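Local atomic coordinates of bifunctional GH43-CE protein (Bacteroides eggerthii, PDB entry 6MLY), a protein that probably breaks down complex arabinoxylan, joining a family 43 glycoside hydrolase domain, probably a xylan 1,4-beta-xylosidase, to a carbohydrate esterase domain. Residues Met44-Val55 with Thr90-Leu100; Ser645-Val653 with Asp707-Leu715. All coordinates share one frame; numbering follows the deposited sequence.

In the fold
The two contacts belong to different catalytic modules and lie on opposite sides of the chain's centre, with their own centres about 66 Å apart and their nearest atoms about 50 Å apart. Contact 1 is buried in the family 43 glycoside hydrolase domain, where it faces the Concanavalin A-like domain on one side; the side chain of Ala97 lies about 5 Å from that of Asp143, predicted to modulate the pKa of the proton donor. Contact 2 lies at the surface of the esterase domain, near a bound sodium ion: the side chain of Tyr646 is about 8 Å from the sodium, whose ligands are Thr639, Tyr720, Asp722 and Asp725.

Contact 1 (Met44-Val55 with Thr90-Leu100)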
loop_
_atom_site.group_PDB
_atom_site.type_symbol
_atom_site.label_atom_id
_atom_site.label_comp_id
_atom_site.label_asym_id
_atom_site.label_seq_id
_atom_site.Cartn_x
_atom_site.Cartn_y
_atom_site.Cartn_z
ATOM N N MET A 44 -6.302 -2.737 29.057
ATOM C CA MET A 44 -6.999 -3.208 27.877
ATOM C C MET A 44 -6.223 -4.376 27.253
ATOM O O MET A 44 -5.066 -4.220 26.868
ATOM C CB MET A 44 -7.140 -2.073 26.857
ATOM C CG MET A 44 -7.540 -2.539 25.471
ATOM S SD MET A 44 -6.841 -1.496 24.176
ATOM C CE MET A 44 -6.181 -2.760 23.095
ATOM N N SER A 45 -6.889 -5.540 27.179
ATOM C CA SER A 45 -6.435 -6.694 26.401
ATOM C C SER A 45 -6.935 -6.543 24.959
ATOM O O SER A 45 -7.681 -5.617 24.643
ATOM C CB SER A 45 -6.893 -7.992 27.032
ATOM O OG SER A 45 -8.301 -8.136 26.933
ATOM N N SER A 46 -6.516 -7.461 24.087
ATOM C CA SER A 46 -6.638 -7.251 22.642
ATOM C C SER A 46 -6.447 -8.570 21.885
ATOM O O SER A 46 -5.981 -9.560 22.447
ATOM C CB SER A 46 -5.643 -6.215 22.204
ATOM O OG SER A 46 -6.071 -5.576 21.019
ATOM N N THR A 47 -6.825 -8.563 20.603
ATOM C CA THR A 47 -6.668 -9.712 19.706
ATOM C C THR A 47 -5.559 -9.424 18.682
ATOM O O THR A 47 -5.530 -8.349 18.066
ATOM C CB THR A 47 -7.989 -10.051 19.003
ATOM O OG1 THR A 47 -8.991 -10.348 19.976
ATOM C CG2 THR A 47 -7.869 -11.234 18.069
ATOM N N THR A 48 -4.638 -10.391 18.542
ATOM C CA THR A 48 -3.629 -10.434 17.479
ATOM C C THR A 48 -3.625 -11.805 16.788
ATOM O O THR A 48 -2.758 -12.062 15.949
ATOM C CB THR A 48 -2.225 -10.142 18.021
ATOM O OG1 THR A 48 -1.888 -11.169 18.958
ATOM C CG2 THR A 48 -2.125 -8.774 18.657
ATOM N N MET A 49 -4.589 -12.666 17.138
ATOM C CA MET A 49 -4.826 -13.943 16.471
ATOM C C MET A 49 -3.527 -14.761 16.436
ATOM O O MET A 49 -3.059 -15.230 17.478
ATOM C CB MET A 49 -5.368 -13.709 15.054
ATOM C CG MET A 49 -6.780 -13.162 15.040
ATOM S SD MET A 49 -7.167 -12.250 13.526
ATOM C CE MET A 49 -8.679 -11.431 14.030
ATOM N N HIS A 50 -2.916 -14.857 15.246
ATOM C CA HIS A 50 -1.876 -15.839 14.943
ATOM C C HIS A 50 -0.476 -15.282 15.232
ATOM O O HIS A 50 0.508 -15.952 14.948
ATOM C CB HIS A 50 -1.989 -16.295 13.483
ATOM C CG HIS A 50 -1.948 -15.161 12.518
ATOM N ND1 HIS A 50 -3.086 -14.669 11.920
ATOM C CD2 HIS A 50 -0.930 -14.384 12.098
ATOM C CE1 HIS A 50 -2.771 -13.654 11.152
ATOM N NE2 HIS A 50 -1.453 -13.459 11.240
ATOM N N MET A 51 -0.392 -14.071 15.796
ATOM C CA MET A 51 0.888 -13.471 16.162
ATOM C C MET A 51 1.419 -14.098 17.459
ATOM O O MET A 51 0.665 -14.615 18.276
ATOM C CB MET A 51 0.767 -11.956 16.358
ATOM C CG MET A 51 0.216 -11.218 15.156
ATOM S SD MET A 51 1.090 -11.558 13.598
ATOM C CE MET A 51 2.508 -10.480 13.780
ATOM N N SER A 52 2.741 -14.005 17.627
ATOM C CA SER A 52 3.474 -14.511 18.768
ATOM C C SER A 52 4.496 -13.457 19.196
ATOM O O SER A 52 5.379 -13.121 18.406
ATOM C CB SER A 52 4.135 -15.822 18.418
ATOM O OG SER A 52 5.176 -16.143 19.331
ATOM N N PRO A 53 4.389 -12.935 20.430
ATOM C CA PRO A 53 3.449 -13.345 21.466
ATOM C C PRO A 53 1.992 -12.913 21.225
ATOM O O PRO A 53 1.711 -12.169 20.268
ATOM C CB PRO A 53 3.991 -12.668 22.734
ATOM C CG PRO A 53 4.637 -11.417 22.223
ATOM C CD PRO A 53 5.260 -11.854 20.914
ATOM N N GLY A 54 1.095 -13.391 22.110
ATOM C CA GLY A 54 -0.367 -13.284 21.964
ATOM C C GLY A 54 -1.029 -12.508 23.093
ATOM O O GLY A 54 -0.451 -12.337 24.165
ATOM N N VAL A 55 -2.267 -12.062 22.831
ATOM C CA VAL A 55 -3.118 -11.274 23.749
ATOM C C VAL A 55 -2.297 -10.130 24.343
ATOM O O VAL A 55 -1.848 -10.208 25.483
ATOM C CB VAL A 55 -3.762 -12.141 24.853
ATOM C CG1 VAL A 55 -4.874 -11.389 25.573
ATOM C CG2 VAL A 55 -4.287 -13.466 24.320
ATOM N N THR A 90 -2.569 -20.967 10.566
ATOM C CA THR A 90 -3.777 -20.644 11.304
ATOM C C THR A 90 -4.008 -19.130 11.205
ATOM O O THR A 90 -4.489 -18.497 12.145
ATOM C CB THR A 90 -3.715 -21.213 12.732
ATOM O OG1 THR A 90 -5.038 -21.247 13.271
ATOM C CG2 THR A 90 -2.804 -20.436 13.660
ATOM N N TYR A 91 -3.687 -18.563 10.039
ATOM C CA TYR A 91 -3.971 -17.167 9.749
ATOM C C TYR A 91 -5.466 -16.912 9.985
ATOM O O TYR A 91 -6.306 -17.744 9.632
ATOM C CB TYR A 91 -3.598 -16.806 8.308
ATOM C CG TYR A 91 -2.124 -16.676 8.015
ATOM C CD1 TYR A 91 -1.405 -15.558 8.410
ATOM C CD2 TYR A 91 -1.450 -17.652 7.295
ATOM C CE1 TYR A 91 -0.055 -15.425 8.120
ATOM C CE2 TYR A 91 -0.103 -17.532 6.992
ATOM C CZ TYR A 91 0.600 -16.414 7.404
ATOM O OH TYR A 91 1.927 -16.293 7.111
ATOM N N GLY A 92 -5.781 -15.772 10.607
ATOM C CA GLY A 92 -7.154 -15.370 10.880
ATOM C C GLY A 92 -7.697 -15.956 12.174
ATOM O O GLY A 92 -8.625 -15.399 12.749
ATOM N N ARG A 93 -7.124 -17.079 12.624
ATOM C CA ARG A 93 -7.628 -17.821 13.778
ATOM C C ARG A 93 -6.783 -17.453 15.012
ATOM O O ARG A 93 -6.722 -16.285 15.377
ATOM C CB ARG A 93 -7.670 -19.312 13.423
ATOM C CG ARG A 93 -8.721 -19.674 12.384
ATOM C CD ARG A 93 -8.451 -21.036 11.774
ATOM N NE ARG A 93 -9.646 -21.670 11.229
ATOM C CZ ARG A 93 -9.654 -22.511 10.196
ATOM N NH1 ARG A 93 -8.568 -22.671 9.456
ATOM N NH2 ARG A 93 -10.753 -23.185 9.903
ATOM N N GLY A 94 -6.139 -18.432 15.658
ATOM C CA GLY A 94 -5.340 -18.177 16.859
ATOM C C GLY A 94 -6.175 -17.597 17.992
ATOM O O GLY A 94 -7.400 -17.800 18.048
ATOM N N SER A 95 -5.505 -16.858 18.884
ATOM C CA SER A 95 -6.133 -16.276 20.059
ATOM C C SER A 95 -7.068 -15.133 19.646
ATOM O O SER A 95 -6.631 -14.144 19.091
ATOM C CB SER A 95 -5.111 -15.815 21.065
ATOM O OG SER A 95 -4.345 -14.732 20.572
ATOM N N TRP A 96 -8.353 -15.289 19.980
ATOM C CA TRP A 96 -9.432 -14.374 19.596
ATOM C C TRP A 96 -9.821 -13.473 20.785
ATOM O O TRP A 96 -9.002 -13.243 21.691
ATOM C CB TRP A 96 -10.598 -15.203 19.026
ATOM C CG TRP A 96 -10.523 -15.361 17.537
ATOM C CD1 TRP A 96 -9.406 -15.236 16.769
ATOM C CD2 TRP A 96 -11.600 -15.665 16.631
ATOM N NE1 TRP A 96 -9.716 -15.424 15.452
ATOM C CE2 TRP A 96 -11.050 -15.695 15.334
ATOM C CE3 TRP A 96 -12.970 -15.914 16.782
ATOM C CZ2 TRP A 96 -11.814 -15.966 14.199
ATOM C CZ3 TRP A 96 -13.727 -16.177 15.661
ATOM C CH2 TRP A 96 -13.155 -16.204 14.388
ATOM N N ALA A 97 -11.044 -12.918 20.743
ATOM C CA ALA A 97 -11.564 -11.980 21.744
ATOM C C ALA A 97 -11.274 -12.492 23.157
ATOM O O ALA A 97 -11.553 -13.643 23.481
ATOM C CB ALA A 97 -13.043 -11.768 21.542
ATOM N N SER A 98 -10.705 -11.605 23.977
ATOM C CA SER A 98 -10.294 -11.898 25.326
ATOM C C SER A 98 -11.216 -11.154 26.293
ATOM O O SER A 98 -11.975 -10.277 25.887
ATOM C CB SER A 98 -8.842 -11.533 25.550
ATOM O OG SER A 98 -8.621 -10.140 25.378
ATOM N N CYS A 99 -11.123 -11.534 27.570
ATOM C CA CYS A 99 -11.891 -10.957 28.655
ATOM C C CYS A 99 -10.909 -10.528 29.750
ATOM O O CYS A 99 -10.150 -11.362 30.245
ATOM C CB CYS A 99 -12.894 -11.977 29.179
ATOM S SG CYS A 99 -14.132 -11.283 30.303
ATOM N N LEU A 100 -10.904 -9.231 30.087
ATOM C CA LEU A 100 -9.985 -8.673 31.093
ATOM C C LEU A 100 -10.784 -8.158 32.298
ATOM O O LEU A 100 -11.663 -7.309 32.138
ATOM C CB LEU A 100 -9.161 -7.551 30.452
ATOM C CG LEU A 100 -8.250 -6.772 31.402
ATOM C CD1 LEU A 100 -7.216 -7.682 32.046
ATOM C CD2 LEU A 100 -7.573 -5.617 30.679
#
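Neighbouring blades of the five-bladed beta-propeller that defines family 43 glycoside hydrolases meet where the loop around Met49 and His50, following strand 41-45, lies along the chain leading from Thr90 into strand 99-103. A single antiparallel hydrogen-bonded bridge pairs Met49 with Ser95: Ser95 N donates to Met49 O at 3.3 Å, while the return bond from Met49 N to Ser95 O is weak. Next to this bridge, the type II' turn Thr48-Met51 carries His50 to the type II turn Thr90-Arg93. With CG set between the backbone N and the carbonyl carbon (chi1 55°), the imidazole reaches that turn, and His50 ND1 accepts from Gly92 N at 3.2 Å (155°), the donor standing somewhat out of the imidazole plane. Tyr91 presents its edge to a face of the imidazole in a T-shaped stack, centroids 4.8 Å apart and planes at 70°, with CD1 above the rim near NE2. Replacing His50 by an alanine removes the ring, and Gly92 N would probably lose this acceptor and the Tyr91 edge the face it packs on. The Tyr91 hydroxyl bonds to Thr364 O and Asn335, and His50 meets the ring of His336, so the turn also faces the Concanavalin A-like domain. The extended Met49 side chain puts SD 5.4 Å from the centroid of the Trp96 five-membered ring in an oblique Met-aromatic contact, and CG touches CD1 and NE1 of that ring. The indole is also held from its own segment by one hydrogen bond, Trp96 NE1 donating to Gly92 O at 2.9 Å, in the ring plane and on a carbonyl lone pair. Farther along, Val55 packs its two methyls against Ser95 and Ser98, and Ser45 OG is hydrogen-bonded to Ser98 OG at 2.6 Å.

Contact 2 (Ser645-Val653 with Asp707-Leu715); sequences SYTIGAKTV and DNLDMLALL
Strands 645-648 and 651-653 form an antiparallel hairpin, closed by a type II' turn from Ile648 to Lys651, and helix 709-714 packs along one face of it. The helix axis passes 8.3 Å from that of strand 645-648, which it opposes at 145°, and 8.8 Å from that of strand 651-653, which it follows at 27°. Leu714 carries most of the apolar contact. Its CD2 sits 3.6 Å from Val653 CG1, also touches Ile648 CG1, and meets the Tyr646 ring at its edge, in plane; CD1 packs on Val653 and the backbone of Lys651. At the preceding residue, Ala713 CB meets Ile648 CD1 at 3.7 Å. Met711 folds back to bring CE onto Lys651 CD, the two chains crossing at about a right angle. The polar tie is at the hairpin tip, where Ala650 N donates to Asp710 OD2 at 3.3 Å and nearly straight (160°), from above the carboxylate plane. Tyr720, a sodium ligand, bonds through its hydroxyl to Leu714 O and stacks edge-to-face with Tyr646. Neither hairpin nor helix belongs to the central, mostly parallel sheet, as expected for peripheral elements of the alpha/beta-hydrolase fold that this esterase domain probably has.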
loop_
_atom_site.group_PDB
_atom_site.type_symbol
_atom_site.label_atom_id
_atom_site.label_comp_id
_atom_site.label_asym_id
_atom_site.label_seq_id
_atom_site.Cartn_x
_atom_site.Cartn_y
_atom_site.Cartn_z
ATOM N N SER A 645 -11.819 20.069 -33.186
ATOM C CA SER A 645 -12.150 19.017 -34.156
ATOM C C SER A 645 -11.407 19.245 -35.480
ATOM O O SER A 645 -10.670 20.216 -35.629
ATOM C CB SER A 645 -13.640 18.927 -34.370
ATOM O OG SER A 645 -14.072 19.878 -35.328
ATOM N N TYR A 646 -11.600 18.310 -36.417
ATOM C CA TYR A 646 -11.074 18.417 -37.776
ATOM C C TYR A 646 -11.813 17.435 -38.696
ATOM O O TYR A 646 -12.342 16.423 -38.244
ATOM C CB TYR A 646 -9.564 18.167 -37.793
ATOM C CG TYR A 646 -8.837 18.847 -38.925
ATOM C CD1 TYR A 646 -8.334 18.123 -39.991
ATOM C CD2 TYR A 646 -8.657 20.220 -38.934
ATOM C CE1 TYR A 646 -7.666 18.745 -41.035
ATOM C CE2 TYR A 646 -7.996 20.859 -39.971
ATOM C CZ TYR A 646 -7.495 20.119 -41.028
ATOM O OH TYR A 646 -6.842 20.736 -42.059
ATOM N N THR A 647 -11.827 17.757 -39.993
ATOM C CA THR A 647 -12.571 17.022 -41.013
ATOM C C THR A 647 -11.710 16.886 -42.269
ATOM O O THR A 647 -11.391 17.884 -42.873
ATOM C CB THR A 647 -13.879 17.747 -41.360
ATOM O OG1 THR A 647 -14.645 17.830 -40.161
ATOM C CG2 THR A 647 -14.691 17.062 -42.438
ATOM N N ILE A 648 -11.338 15.651 -42.625
ATOM C CA ILE A 648 -10.777 15.335 -43.934
ATOM C C ILE A 648 -11.780 14.443 -44.672
ATOM O O ILE A 648 -12.324 13.511 -44.107
ATOM C CB ILE A 648 -9.381 14.684 -43.832
ATOM C CG1 ILE A 648 -8.329 15.686 -43.344
ATOM C CG2 ILE A 648 -8.978 14.050 -45.159
ATOM C CD1 ILE A 648 -6.926 15.131 -43.237
ATOM N N GLY A 649 -11.992 14.747 -45.954
ATOM C CA GLY A 649 -12.969 14.058 -46.773
ATOM C C GLY A 649 -14.325 14.027 -46.097
ATOM O O GLY A 649 -14.869 15.067 -45.752
ATOM N N ALA A 650 -14.843 12.817 -45.879
ATOM C CA ALA A 650 -16.192 12.604 -45.364
ATOM C C ALA A 650 -16.193 12.509 -43.830
ATOM O O ALA A 650 -17.244 12.620 -43.209
ATOM C CB ALA A 650 -16.765 11.355 -45.988
ATOM N N LYS A 651 -15.010 12.327 -43.232
ATOM C CA LYS A 651 -14.876 11.884 -41.861
ATOM C C LYS A 651 -14.428 13.042 -40.957
ATOM O O LYS A 651 -13.375 13.616 -41.158
ATOM C CB LYS A 651 -13.908 10.697 -41.824
ATOM C CG LYS A 651 -14.394 9.466 -42.585
ATOM C CD LYS A 651 -14.219 8.152 -41.836
ATOM C CE LYS A 651 -15.271 7.113 -42.178
ATOM N NZ LYS A 651 -14.926 5.784 -41.619
ATOM N N THR A 652 -15.256 13.353 -39.949
ATOM C CA THR A 652 -14.929 14.286 -38.857
ATOM C C THR A 652 -14.495 13.486 -37.622
ATOM O O THR A 652 -14.887 12.333 -37.464
ATOM C CB THR A 652 -16.128 15.186 -38.530
ATOM O OG1 THR A 652 -16.612 15.739 -39.754
ATOM C CG2 THR A 652 -15.797 16.298 -37.559
ATOM N N VAL A 653 -13.697 14.112 -36.747
ATOM C CA VAL A 653 -13.138 13.448 -35.569
ATOM C C VAL A 653 -12.920 14.481 -34.453
ATOM O O VAL A 653 -12.082 15.366 -34.574
ATOM C CB VAL A 653 -11.830 12.712 -35.926
ATOM C CG1 VAL A 653 -10.759 13.657 -36.448
ATOM C CG2 VAL A 653 -11.289 11.904 -34.764
ATOM N N ASP A 707 -9.248 1.459 -47.229
ATOM C CA ASP A 707 -10.556 2.044 -47.537
ATOM C C ASP A 707 -10.900 3.164 -46.541
ATOM O O ASP A 707 -11.932 3.824 -46.692
ATOM C CB ASP A 707 -11.646 0.967 -47.542
ATOM C CG ASP A 707 -11.277 -0.280 -48.329
ATOM O OD1 ASP A 707 -10.897 -0.138 -49.508
ATOM O OD2 ASP A 707 -11.361 -1.384 -47.751
ATOM N N ASN A 708 -10.052 3.355 -45.522
ATOM C CA ASN A 708 -10.204 4.418 -44.511
ATOM C C ASN A 708 -8.958 5.313 -44.563
ATOM O O ASN A 708 -8.251 5.493 -43.573
ATOM C CB ASN A 708 -10.459 3.844 -43.109
ATOM C CG ASN A 708 -11.833 3.227 -42.948
ATOM O OD1 ASN A 708 -12.566 3.045 -43.916
ATOM N ND2 ASN A 708 -12.203 2.905 -41.719
ATOM N N LEU A 709 -8.719 5.888 -45.743
ATOM C CA LEU A 709 -7.515 6.665 -46.035
ATOM C C LEU A 709 -7.636 8.060 -45.403
ATOM O O LEU A 709 -6.636 8.639 -44.985
ATOM C CB LEU A 709 -7.334 6.730 -47.556
ATOM C CG LEU A 709 -5.916 6.465 -48.059
ATOM C CD1 LEU A 709 -5.906 6.241 -49.563
ATOM C CD2 LEU A 709 -4.987 7.607 -47.682
ATOM N N ASP A 710 -8.871 8.577 -45.335
ATOM C CA ASP A 710 -9.208 9.830 -44.651
ATOM C C ASP A 710 -8.831 9.752 -43.164
ATOM O O ASP A 710 -8.096 10.603 -42.658
ATOM C CB ASP A 710 -10.703 10.142 -44.762
ATOM C CG ASP A 710 -11.176 10.522 -46.154
ATOM O OD1 ASP A 710 -10.322 10.671 -47.049
ATOM O OD2 ASP A 710 -12.401 10.675 -46.326
ATOM N N MET A 711 -9.363 8.737 -42.469
ATOM C CA MET A 711 -9.186 8.582 -41.022
ATOM C C MET A 711 -7.691 8.457 -40.685
ATOM O O MET A 711 -7.230 9.016 -39.692
ATOM C CB MET A 711 -9.955 7.360 -40.498
ATOM C CG MET A 711 -9.912 7.180 -38.982
ATOM S SD MET A 711 -10.564 8.576 -38.011
ATOM C CE MET A 711 -12.325 8.411 -38.300
ATOM N N LEU A 712 -6.930 7.751 -41.529
ATOM C CA LEU A 712 -5.488 7.581 -41.315
ATOM C C LEU A 712 -4.771 8.940 -41.315
ATOM O O LEU A 712 -3.774 9.112 -40.604
ATOM C CB LEU A 712 -4.907 6.668 -42.400
ATOM C CG LEU A 712 -5.297 5.192 -42.317
ATOM C CD1 LEU A 712 -4.389 4.359 -43.212
ATOM C CD2 LEU A 712 -5.265 4.674 -40.880
ATOM N N ALA A 713 -5.266 9.886 -42.121
ATOM C CA ALA A 713 -4.717 11.242 -42.175
ATOM C C ALA A 713 -5.134 12.032 -40.927
ATOM O O ALA A 713 -4.367 12.850 -40.415
ATOM C CB ALA A 713 -5.162 11.938 -43.438
ATOM N N LEU A 714 -6.356 11.782 -40.444
ATOM C CA LEU A 714 -6.889 12.492 -39.288
ATOM C C LEU A 714 -6.079 12.161 -38.029
ATOM O O LEU A 714 -5.985 13.003 -37.139
ATOM C CB LEU A 714 -8.368 12.144 -39.100
ATOM C CG LEU A 714 -9.344 12.914 -39.989
ATOM C CD1 LEU A 714 -10.755 12.367 -39.849
ATOM C CD2 LEU A 714 -9.317 14.404 -39.674
ATOM N N LEU A 715 -5.509 10.950 -37.952
ATOM C CA LEU A 715 -4.725 10.553 -36.768
ATOM C C LEU A 715 -3.228 10.789 -37.012
ATOM O O LEU A 715 -2.419 10.591 -36.106
ATOM C CB LEU A 715 -5.037 9.102 -36.368
ATOM C CG LEU A 715 -4.558 7.980 -37.293
ATOM C CD1 LEU A 715 -3.105 7.607 -37.030
ATOM C CD2 LEU A 715 -5.439 6.751 -37.116
#